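Local coordinates for ABC transporter, periplasmic solute-binding protein (Rhizobium meliloti, PDB 4WED) that probably binds a solute in the periplasm, perhaps a peptide, nickel or heme, and delivers it to an ABC transporter for uptake, at residues 56-61 and 245-250; 239-244 and 499-504; 506-511 and 518-523. All coordinates share one frame; numbering follows the deposited sequence.

Contact 1: 56-61 and 245-250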
loop_
_atom_site.group_PDB
_atom_site.type_symbol
_atom_site.label_atom_id
_atom_site.label_comp_id
_atom_site.label_asym_id
_atom_site.label_seq_id
_atom_site.Cartn_x
_atom_site.Cartn_y
_atom_site.Cartn_z
ATOM N N ALA A 56 -15.875 3.768 -7.513
ATOM C CA ALA A 56 -15.290 2.913 -8.541
ATOM C C ALA A 56 -14.203 1.991 -8.024
ATOM O O ALA A 56 -13.626 2.209 -6.958
ATOM C CB ALA A 56 -14.727 3.747 -9.676
ATOM N N ILE A 57 -13.932 0.955 -8.810
ATOM C CA ILE A 57 -12.673 0.234 -8.718
ATOM C C ILE A 57 -11.566 1.165 -9.240
ATOM O O ILE A 57 -11.590 1.565 -10.394
ATOM C CB ILE A 57 -12.671 -1.062 -9.572
ATOM C CG1 ILE A 57 -13.766 -2.025 -9.119
ATOM C CG2 ILE A 57 -11.296 -1.745 -9.512
ATOM C CD1 ILE A 57 -13.844 -3.276 -9.970
ATOM N N TRP A 58 -10.594 1.470 -8.378
ATOM C CA TRP A 58 -9.489 2.408 -8.683
ATOM C C TRP A 58 -8.740 2.051 -9.961
ATOM O O TRP A 58 -8.508 2.892 -10.810
ATOM C CB TRP A 58 -8.499 2.476 -7.524
ATOM C CG TRP A 58 -9.095 2.975 -6.227
ATOM C CD1 TRP A 58 -9.231 4.258 -5.832
ATOM C CD2 TRP A 58 -9.593 2.170 -5.148
ATOM N NE1 TRP A 58 -9.813 4.322 -4.585
ATOM C CE2 TRP A 58 -10.026 3.052 -4.135
ATOM C CE3 TRP A 58 -9.701 0.786 -4.941
ATOM C CZ2 TRP A 58 -10.583 2.604 -2.941
ATOM C CZ3 TRP A 58 -10.256 0.328 -3.755
ATOM C CH2 TRP A 58 -10.698 1.243 -2.764
ATOM N N ALA A 59 -8.372 0.788 -10.101
ATOM C CA ALA A 59 -7.638 0.351 -11.267
ATOM C C ALA A 59 -8.326 0.674 -12.591
ATOM O O ALA A 59 -7.681 0.841 -13.608
ATOM C CB ALA A 59 -7.375 -1.134 -11.152
ATOM N N ILE A 60 -9.638 0.783 -12.582
ATOM C CA ILE A 60 -10.389 1.130 -13.806
ATOM C C ILE A 60 -10.231 2.577 -14.116
ATOM O O ILE A 60 -10.002 2.934 -15.271
ATOM C CB ILE A 60 -11.910 0.890 -13.655
ATOM C CG1 ILE A 60 -12.213 -0.578 -13.311
ATOM C CG2 ILE A 60 -12.660 1.260 -14.925
ATOM C CD1 ILE A 60 -11.718 -1.610 -14.315
ATOM N N GLN A 61 -10.280 3.402 -13.084
ATOM C CA GLN A 61 -10.087 4.837 -13.201
ATOM C C GLN A 61 -8.710 5.113 -13.748
ATOM O O GLN A 61 -8.511 6.013 -14.530
ATOM C CB GLN A 61 -10.262 5.504 -11.847
ATOM C CG GLN A 61 -11.691 5.851 -11.520
ATOM C CD GLN A 61 -11.945 5.955 -10.048
ATOM O OE1 GLN A 61 -11.518 5.127 -9.275
ATOM N NE2 GLN A 61 -12.651 6.980 -9.654
ATOM N N GLY A 245 -4.742 -8.992 -7.824
ATOM C CA GLY A 245 -4.874 -7.616 -7.322
ATOM C C GLY A 245 -5.840 -7.590 -6.169
ATOM O O GLY A 245 -6.974 -7.994 -6.340
ATOM N N PHE A 246 -5.387 -7.140 -4.996
ATOM C CA PHE A 246 -6.244 -7.006 -3.801
ATOM C C PHE A 246 -7.559 -6.296 -4.061
ATOM O O PHE A 246 -8.585 -6.692 -3.531
ATOM C CB PHE A 246 -5.542 -6.279 -2.661
ATOM C CG PHE A 246 -4.611 -7.150 -1.874
ATOM C CD1 PHE A 246 -5.114 -8.143 -1.030
ATOM C CD2 PHE A 246 -3.223 -6.980 -1.965
ATOM C CE1 PHE A 246 -4.245 -8.952 -0.297
ATOM C CE2 PHE A 246 -2.356 -7.783 -1.240
ATOM C CZ PHE A 246 -2.865 -8.764 -0.400
ATOM N N TRP A 247 -7.519 -5.251 -4.871
ATOM C CA TRP A 247 -8.714 -4.445 -5.126
ATOM C C TRP A 247 -9.131 -4.525 -6.572
ATOM O O TRP A 247 -9.646 -3.551 -7.147
ATOM C CB TRP A 247 -8.464 -2.981 -4.723
ATOM C CG TRP A 247 -8.038 -2.910 -3.327
ATOM C CD1 TRP A 247 -6.855 -2.450 -2.854
ATOM C CD2 TRP A 247 -8.756 -3.416 -2.210
ATOM N NE1 TRP A 247 -6.803 -2.592 -1.501
ATOM C CE2 TRP A 247 -7.965 -3.181 -1.076
ATOM C CE3 TRP A 247 -10.017 -4.004 -2.050
ATOM C CZ2 TRP A 247 -8.383 -3.530 0.208
ATOM C CZ3 TRP A 247 -10.435 -4.344 -0.780
ATOM C CH2 TRP A 247 -9.618 -4.117 0.333
ATOM N N ILE A 248 -8.897 -5.681 -7.165
ATOM C CA ILE A 248 -9.292 -5.904 -8.546
ATOM C C ILE A 248 -9.911 -7.307 -8.633
ATOM O O ILE A 248 -11.126 -7.446 -8.769
ATOM C CB ILE A 248 -8.076 -5.703 -9.485
ATOM C CG1 ILE A 248 -7.563 -4.244 -9.410
ATOM C CG2 ILE A 248 -8.405 -6.091 -10.909
ATOM C CD1 ILE A 248 -6.164 -4.078 -9.971
ATOM N N ALA A 249 -9.089 -8.334 -8.510
ATOM C CA ALA A 249 -9.566 -9.723 -8.590
ATOM C C ALA A 249 -8.619 -10.615 -7.794
ATOM O O ALA A 249 -7.796 -11.305 -8.377
ATOM C CB ALA A 249 -9.644 -10.181 -10.041
ATOM N N PRO A 250 -8.733 -10.585 -6.450
ATOM C CA PRO A 250 -7.743 -11.232 -5.626
ATOM C C PRO A 250 -7.519 -12.709 -5.988
ATOM O O PRO A 250 -8.391 -13.379 -6.516
ATOM C CB PRO A 250 -8.325 -11.118 -4.215
ATOM C CG PRO A 250 -9.283 -9.997 -4.284
ATOM C CD PRO A 250 -9.873 -10.123 -5.645
HETATM O O HOH W 1 -8.107 -1.245 -7.651
#
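W58 and W247 lie side by side and point the same way, yet their rings are turned against each other. W58 presents its edge to the face of W247 in a T-shaped (edge-to-face) pair, the six-membered ring of one 5.5 Å from the five-membered ring of the other and their planes 70° apart. Indoles suit both places, since the pair needs a ring edge on one side and a ring face on the other. The leading atom is W58 CZ3, which also comes within 3.9 Å of W247 CB. Below the rings the packing is aliphatic and closer. Chi2 of 163° stretches the tip of I248 out toward the helix; A59 has only a methyl to offer, and I248 CD1 comes to 3.4 Å from A59 CB, so a small residue suits the close approach. I57, the N-cap residue of helix 58-61, turns CG2 to W247 O at 3.4 Å. The polar link is a bridge through one water, which accepts from A59 N at 3.2 Å and donates to W247 O at 2.8 Å. This water lies in the plane of the W58 indole, at its edge. A glycerol about 4 Å from the W58 side chain is consistent with a pocket here. Y514 adds a third ring, meeting both tryptophans, while I57 and I248 pack on I42 of strand 37-42 and I248 also reaches W498 of strand 488-500.

Contact 2: 239-244 and 499-504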
loop_
_atom_site.group_PDB
_atom_site.type_symbol
_atom_site.label_atom_id
_atom_site.label_comp_id
_atom_site.label_asym_id
_atom_site.label_seq_id
_atom_site.Cartn_x
_atom_site.Cartn_y
_atom_site.Cartn_z
ATOM N N GLU A 239 -10.332 -17.872 -21.388
ATOM C CA GLU A 239 -11.414 -16.859 -21.269
ATOM C C GLU A 239 -10.903 -15.512 -20.774
ATOM O O GLU A 239 -11.395 -14.467 -21.192
ATOM C CB GLU A 239 -12.525 -17.333 -20.320
ATOM N N ILE A 240 -9.921 -15.544 -19.883
ATOM C CA ILE A 240 -9.179 -14.343 -19.502
ATOM C C ILE A 240 -7.663 -14.517 -19.618
ATOM O O ILE A 240 -7.146 -15.631 -19.683
ATOM C CB ILE A 240 -9.517 -13.860 -18.083
ATOM C CG1 ILE A 240 -9.251 -14.945 -17.045
ATOM C CG2 ILE A 240 -10.954 -13.353 -18.040
ATOM C CD1 ILE A 240 -9.380 -14.432 -15.631
ATOM N N ASP A 241 -6.982 -13.387 -19.704
ATOM C CA ASP A 241 -5.530 -13.336 -19.778
ATOM C C ASP A 241 -4.877 -12.984 -18.471
ATOM O O ASP A 241 -3.726 -13.250 -18.310
ATOM C CB ASP A 241 -5.078 -12.288 -20.781
ATOM C CG ASP A 241 -5.541 -12.587 -22.165
ATOM O OD1 ASP A 241 -5.199 -13.671 -22.714
ATOM O OD2 ASP A 241 -6.238 -11.710 -22.709
ATOM N N LEU A 242 -5.631 -12.405 -17.547
ATOM C CA LEU A 242 -5.058 -11.768 -16.376
ATOM C C LEU A 242 -5.902 -11.845 -15.116
ATOM O O LEU A 242 -7.077 -11.562 -15.139
ATOM C CB LEU A 242 -4.858 -10.311 -16.713
ATOM C CG LEU A 242 -3.606 -9.689 -16.161
ATOM C CD1 LEU A 242 -2.369 -10.509 -16.506
ATOM C CD2 LEU A 242 -3.527 -8.285 -16.724
ATOM N N VAL A 243 -5.304 -12.243 -14.007
ATOM C CA VAL A 243 -6.041 -12.304 -12.753
ATOM C C VAL A 243 -5.109 -11.865 -11.631
ATOM O O VAL A 243 -3.887 -12.045 -11.734
ATOM C CB VAL A 243 -6.611 -13.720 -12.527
ATOM C CG1 VAL A 243 -5.492 -14.737 -12.450
ATOM C CG2 VAL A 243 -7.521 -13.782 -11.299
ATOM N N GLY A 244 -5.678 -11.239 -10.598
ATOM C CA GLY A 244 -4.908 -10.769 -9.436
ATOM C C GLY A 244 -5.316 -9.395 -8.956
ATOM O O GLY A 244 -6.121 -8.696 -9.604
ATOM N N ALA A 499 -1.608 -13.745 -12.048
ATOM C CA ALA A 499 -1.311 -14.730 -13.076
ATOM C C ALA A 499 -1.795 -14.237 -14.418
ATOM O O ALA A 499 -2.802 -13.555 -14.486
ATOM C CB ALA A 499 -1.908 -16.076 -12.741
ATOM N N HIS A 500 -1.049 -14.557 -15.474
ATOM C CA HIS A 500 -1.452 -14.307 -16.851
ATOM C C HIS A 500 -1.348 -15.549 -17.711
ATOM O O HIS A 500 -0.777 -16.589 -17.319
ATOM C CB HIS A 500 -0.596 -13.213 -17.506
ATOM C CG HIS A 500 0.880 -13.497 -17.550
ATOM N ND1 HIS A 500 1.457 -14.382 -18.444
ATOM C CD2 HIS A 500 1.900 -12.976 -16.832
ATOM C CE1 HIS A 500 2.766 -14.407 -18.251
ATOM N NE2 HIS A 500 3.062 -13.548 -17.287
ATOM N N SER A 501 -1.882 -15.418 -18.921
ATOM C CA SER A 501 -1.872 -16.515 -19.859
ATOM C C SER A 501 -0.530 -16.509 -20.577
ATOM O O SER A 501 0.243 -15.545 -20.496
ATOM C CB SER A 501 -3.044 -16.414 -20.837
ATOM O OG SER A 501 -3.142 -15.142 -21.430
ATOM N N LYS A 502 -0.277 -17.608 -21.264
ATOM C CA LYS A 502 0.917 -17.810 -22.029
ATOM C C LYS A 502 1.141 -16.714 -23.066
ATOM O O LYS A 502 2.280 -16.379 -23.350
ATOM C CB LYS A 502 0.857 -19.182 -22.727
ATOM N N ARG A 503 0.086 -16.166 -23.655
ATOM C CA ARG A 503 0.263 -15.212 -24.760
ATOM C C ARG A 503 0.653 -13.803 -24.265
ATOM O O ARG A 503 1.137 -12.981 -25.052
ATOM C CB ARG A 503 -0.979 -15.164 -25.681
ATOM C CG ARG A 503 -2.139 -14.313 -25.180
ATOM C CD ARG A 503 -3.417 -14.487 -26.004
ATOM N NE ARG A 503 -4.490 -13.589 -25.540
ATOM C CZ ARG A 503 -5.157 -12.692 -26.289
ATOM N NH1 ARG A 503 -4.937 -12.548 -27.605
ATOM N NH2 ARG A 503 -6.091 -11.941 -25.713
ATOM N N VAL A 504 0.444 -13.522 -22.976
ATOM C CA VAL A 504 0.839 -12.221 -22.422
ATOM C C VAL A 504 2.365 -12.105 -22.197
ATOM O O VAL A 504 2.968 -12.826 -21.370
ATOM C CB VAL A 504 0.097 -11.890 -21.117
ATOM C CG1 VAL A 504 0.631 -10.584 -20.507
ATOM C CG2 VAL A 504 -1.397 -11.796 -21.376
#
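D241 and R503 form a side-on salt bridge, NE and NH2 of the guanidinium each taking one carboxylate oxygen. The bond from R503 NE to D241 OD1 is 2.9 Å long and nearly straight (177°), and that from R503 NH2 to D241 OD2 is 3.0 Å. Both arrive on the syn side but out of the carboxylate plane, in keeping with planes 37° apart. The short side chain of S501 brings OG to the anti lone pair of D241 OD1 at 2.8 Å, which gives that oxygen two donors. An alanine in place of D241 would probably leave the S501 hydroxyl and the R39 amide without their carboxylate acceptor and R503 held less firmly, near the like charge of R39.

Next to this grip the backbones pair tightly. The hydrogen-bonded pair V243/A499, with V243 N reaching A499 O at 2.9 Å, and the non-hydrogen-bonded pair L242/H500, where L242 CD1 presses on H500 CB at 3.4 Å, join short strand 242-244 to long strand 488-500 of an antiparallel sheet. The far end is looser. There the chain leaves the strand in a type I turn from S501 to V504, whose S501 O takes H500 ND1 and V504 N from opposite faces of its plane, and K502 is exposed, points away and is not modelled beyond CB.

V243 and A499 lie on L235 of helix 228-237; D241 and L242 pack against strand 37-42, and H500 reaches N265 of strand 265-269.

Contact 3: 506-511 and 518-523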
loop_
_atom_site.group_PDB
_atom_site.type_symbol
_atom_site.label_atom_id
_atom_site.label_comp_id
_atom_site.label_asym_id
_atom_site.label_seq_id
_atom_site.Cartn_x
_atom_site.Cartn_y
_atom_site.Cartn_z
ATOM N N GLY A 506 5.451 -9.167 -21.475
ATOM C CA GLY A 506 5.676 -7.822 -21.004
ATOM C C GLY A 506 4.901 -7.487 -19.766
ATOM O O GLY A 506 4.823 -6.322 -19.414
ATOM N N PHE A 507 4.357 -8.488 -19.069
ATOM C CA PHE A 507 3.589 -8.196 -17.858
ATOM C C PHE A 507 4.485 -7.537 -16.809
ATOM O O PHE A 507 5.596 -8.013 -16.529
ATOM C CB PHE A 507 2.913 -9.416 -17.243
ATOM C CG PHE A 507 2.194 -9.109 -15.954
ATOM C CD1 PHE A 507 0.955 -8.495 -15.968
ATOM C CD2 PHE A 507 2.755 -9.415 -14.731
ATOM C CE1 PHE A 507 0.296 -8.217 -14.774
ATOM C CE2 PHE A 507 2.118 -9.103 -13.543
ATOM C CZ PHE A 507 0.886 -8.509 -13.564
ATOM N N THR A 508 3.979 -6.440 -16.257
ATOM C CA THR A 508 4.726 -5.623 -15.314
ATOM C C THR A 508 3.879 -5.480 -14.056
ATOM O O THR A 508 2.768 -4.949 -14.119
ATOM C CB THR A 508 5.022 -4.252 -15.949
ATOM O OG1 THR A 508 5.757 -4.432 -17.178
ATOM C CG2 THR A 508 5.807 -3.369 -15.005
ATOM N N SER A 509 4.378 -5.975 -12.926
ATOM C CA SER A 509 3.593 -5.973 -11.695
ATOM C C SER A 509 3.226 -4.529 -11.337
ATOM O O SER A 509 4.063 -3.636 -11.396
ATOM C CB SER A 509 4.374 -6.570 -10.520
ATOM O OG SER A 509 4.881 -7.846 -10.783
ATOM N N PRO A 510 1.977 -4.292 -10.941
ATOM C CA PRO A 510 1.589 -2.913 -10.623
ATOM C C PRO A 510 2.323 -2.412 -9.402
ATOM O O PRO A 510 2.644 -3.174 -8.501
ATOM C CB PRO A 510 0.114 -3.024 -10.311
ATOM C CG PRO A 510 -0.047 -4.426 -9.818
ATOM C CD PRO A 510 0.913 -5.259 -10.629
ATOM N N VAL A 511 2.575 -1.117 -9.381
ATOM C CA VAL A 511 3.316 -0.513 -8.302
ATOM C C VAL A 511 2.412 -0.387 -7.088
ATOM O O VAL A 511 2.878 -0.468 -5.946
ATOM C CB VAL A 511 3.871 0.869 -8.702
ATOM C CG1 VAL A 511 4.609 1.456 -7.544
ATOM C CG2 VAL A 511 4.850 0.745 -9.861
ATOM N N TYR A 518 -1.613 -2.584 -17.269
ATOM C CA TYR A 518 -1.770 -2.745 -18.727
ATOM C C TYR A 518 -0.479 -2.418 -19.481
ATOM O O TYR A 518 -0.347 -2.712 -20.687
ATOM C CB TYR A 518 -2.884 -1.844 -19.251
ATOM C CG TYR A 518 -2.632 -0.380 -19.026
ATOM C CD1 TYR A 518 -1.886 0.376 -19.924
ATOM C CD2 TYR A 518 -3.110 0.247 -17.885
ATOM C CE1 TYR A 518 -1.642 1.727 -19.686
ATOM C CE2 TYR A 518 -2.873 1.592 -17.636
ATOM C CZ TYR A 518 -2.144 2.329 -18.541
ATOM O OH TYR A 518 -1.910 3.662 -18.259
ATOM N N GLU A 519 0.458 -1.786 -18.781
ATOM C CA GLU A 519 1.657 -1.266 -19.382
ATOM C C GLU A 519 2.487 -2.405 -19.948
ATOM O O GLU A 519 2.613 -3.461 -19.327
ATOM C CB GLU A 519 2.518 -0.533 -18.333
ATOM C CG GLU A 519 1.985 0.822 -17.839
ATOM C CD GLU A 519 1.010 0.730 -16.676
ATOM O OE1 GLU A 519 1.022 -0.293 -15.948
ATOM O OE2 GLU A 519 0.236 1.701 -16.478
ATOM N N ASN A 520 3.099 -2.120 -21.086
ATOM C CA ASN A 520 4.190 -2.870 -21.670
ATOM C C ASN A 520 3.763 -4.146 -22.336
ATOM O O ASN A 520 4.585 -4.823 -22.978
ATOM C CB ASN A 520 5.283 -3.215 -20.651
ATOM C CG ASN A 520 5.915 -1.994 -20.018
ATOM O OD1 ASN A 520 6.153 -1.972 -18.800
ATOM N ND2 ASN A 520 6.215 -0.991 -20.829
ATOM N N ILE A 521 2.503 -4.497 -22.163
ATOM C CA ILE A 521 2.035 -5.817 -22.582
ATOM C C ILE A 521 2.031 -5.913 -24.102
ATOM O O ILE A 521 1.676 -4.951 -24.790
ATOM C CB ILE A 521 0.654 -6.179 -21.998
ATOM C CG1 ILE A 521 0.802 -6.560 -20.529
ATOM C CG2 ILE A 521 0.062 -7.368 -22.757
ATOM C CD1 ILE A 521 -0.513 -6.808 -19.850
ATOM N N VAL A 522 2.491 -7.050 -24.599
ATOM C CA VAL A 522 2.355 -7.389 -26.002
ATOM C C VAL A 522 1.775 -8.800 -26.085
ATOM O O VAL A 522 2.195 -9.694 -25.363
ATOM C CB VAL A 522 3.672 -7.228 -26.810
ATOM C CG1 VAL A 522 4.837 -7.803 -26.077
ATOM C CG2 VAL A 522 3.569 -7.880 -28.186
ATOM N N LEU A 523 0.787 -8.971 -26.960
ATOM C CA LEU A 523 0.069 -10.229 -27.089
ATOM C C LEU A 523 0.569 -11.065 -28.276
ATOM O O LEU A 523 0.470 -10.623 -29.421
ATOM C CB LEU A 523 -1.404 -9.918 -27.298
ATOM C CG LEU A 523 -2.092 -9.076 -26.247
ATOM C CD1 LEU A 523 -3.470 -8.723 -26.787
ATOM C CD2 LEU A 523 -2.188 -9.856 -24.946
HETATM O O HOH W 2 1.875 -5.147 -17.315
#
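T508 and E519 are joined through one water, which accepts from T508 N at 2.7 Å and lies 2.7 Å from E519 O, to which it can donate, although other acceptors compete for its protons. The setting is a type II beta turn from Y518 to I521, facing the chain that leaves strand 504-505. Strands 504-505 and 522-523 form a small antiparallel sheet near the C-terminus; 506-511 opens the connection between them, and 518-523 ends it and enters strand 522-523.

N520 holds the third position of the turn with phi of 77°, a left-handed conformation that asparagine tolerates better than most residues. Its OD1 lies 3.0 Å from T508 OG1, the two side chains crossing at a slant. T508 OG1 is also 3.1 Å from G506 O, and since the hydroxyl has a single proton, which oxygen receives it is not settled. Chi1 of -58° sets OG1 beside the backbone N of T508, within range of both. A threonine suits this place because its hydroxyl is held close to the main chain on a branched, stiff side chain.

The apolar part of the contact is supplied by I521. Its CG1 rests near F507 CA, and its CD1 approaches the edge of the F507 ring, 4.5 Å from F507 CD1. The ring itself meets W498 and packs on V267 of strand 265-269, while I521 reaches V504 and Y217. The E519 side chain comes within about 4 Å of the sodium ion, whose site is formed by D62 and D515.

Glycine is needed at 506, where phi is also positive: a CB built there would clash with N520 O. G506 O sits 3.4 Å from N520 CB.

Overall arrangement
Contact 2 touches both of the others, its centre 16 Å from that of contact 1 and 11 Å from that of contact 3. Residues 239-244 run straight into 245-250, and A249 N is 3.2 Å from G244 O, a probable hydrogen bond that ties the strand end to contact 1. Toward contact 3, L242 CD1 packs 3.9 Å from F507 CE1, and V504 CG1 lies 4.0 Å from I521 CG2. Contacts 1 and 3 do not touch, their nearest atoms being about 6 Å apart. The sodium ion is about 4 Å from the E519 side chain and about 8 Å from the A59 side chain, while the glycerol lies beside contact 1.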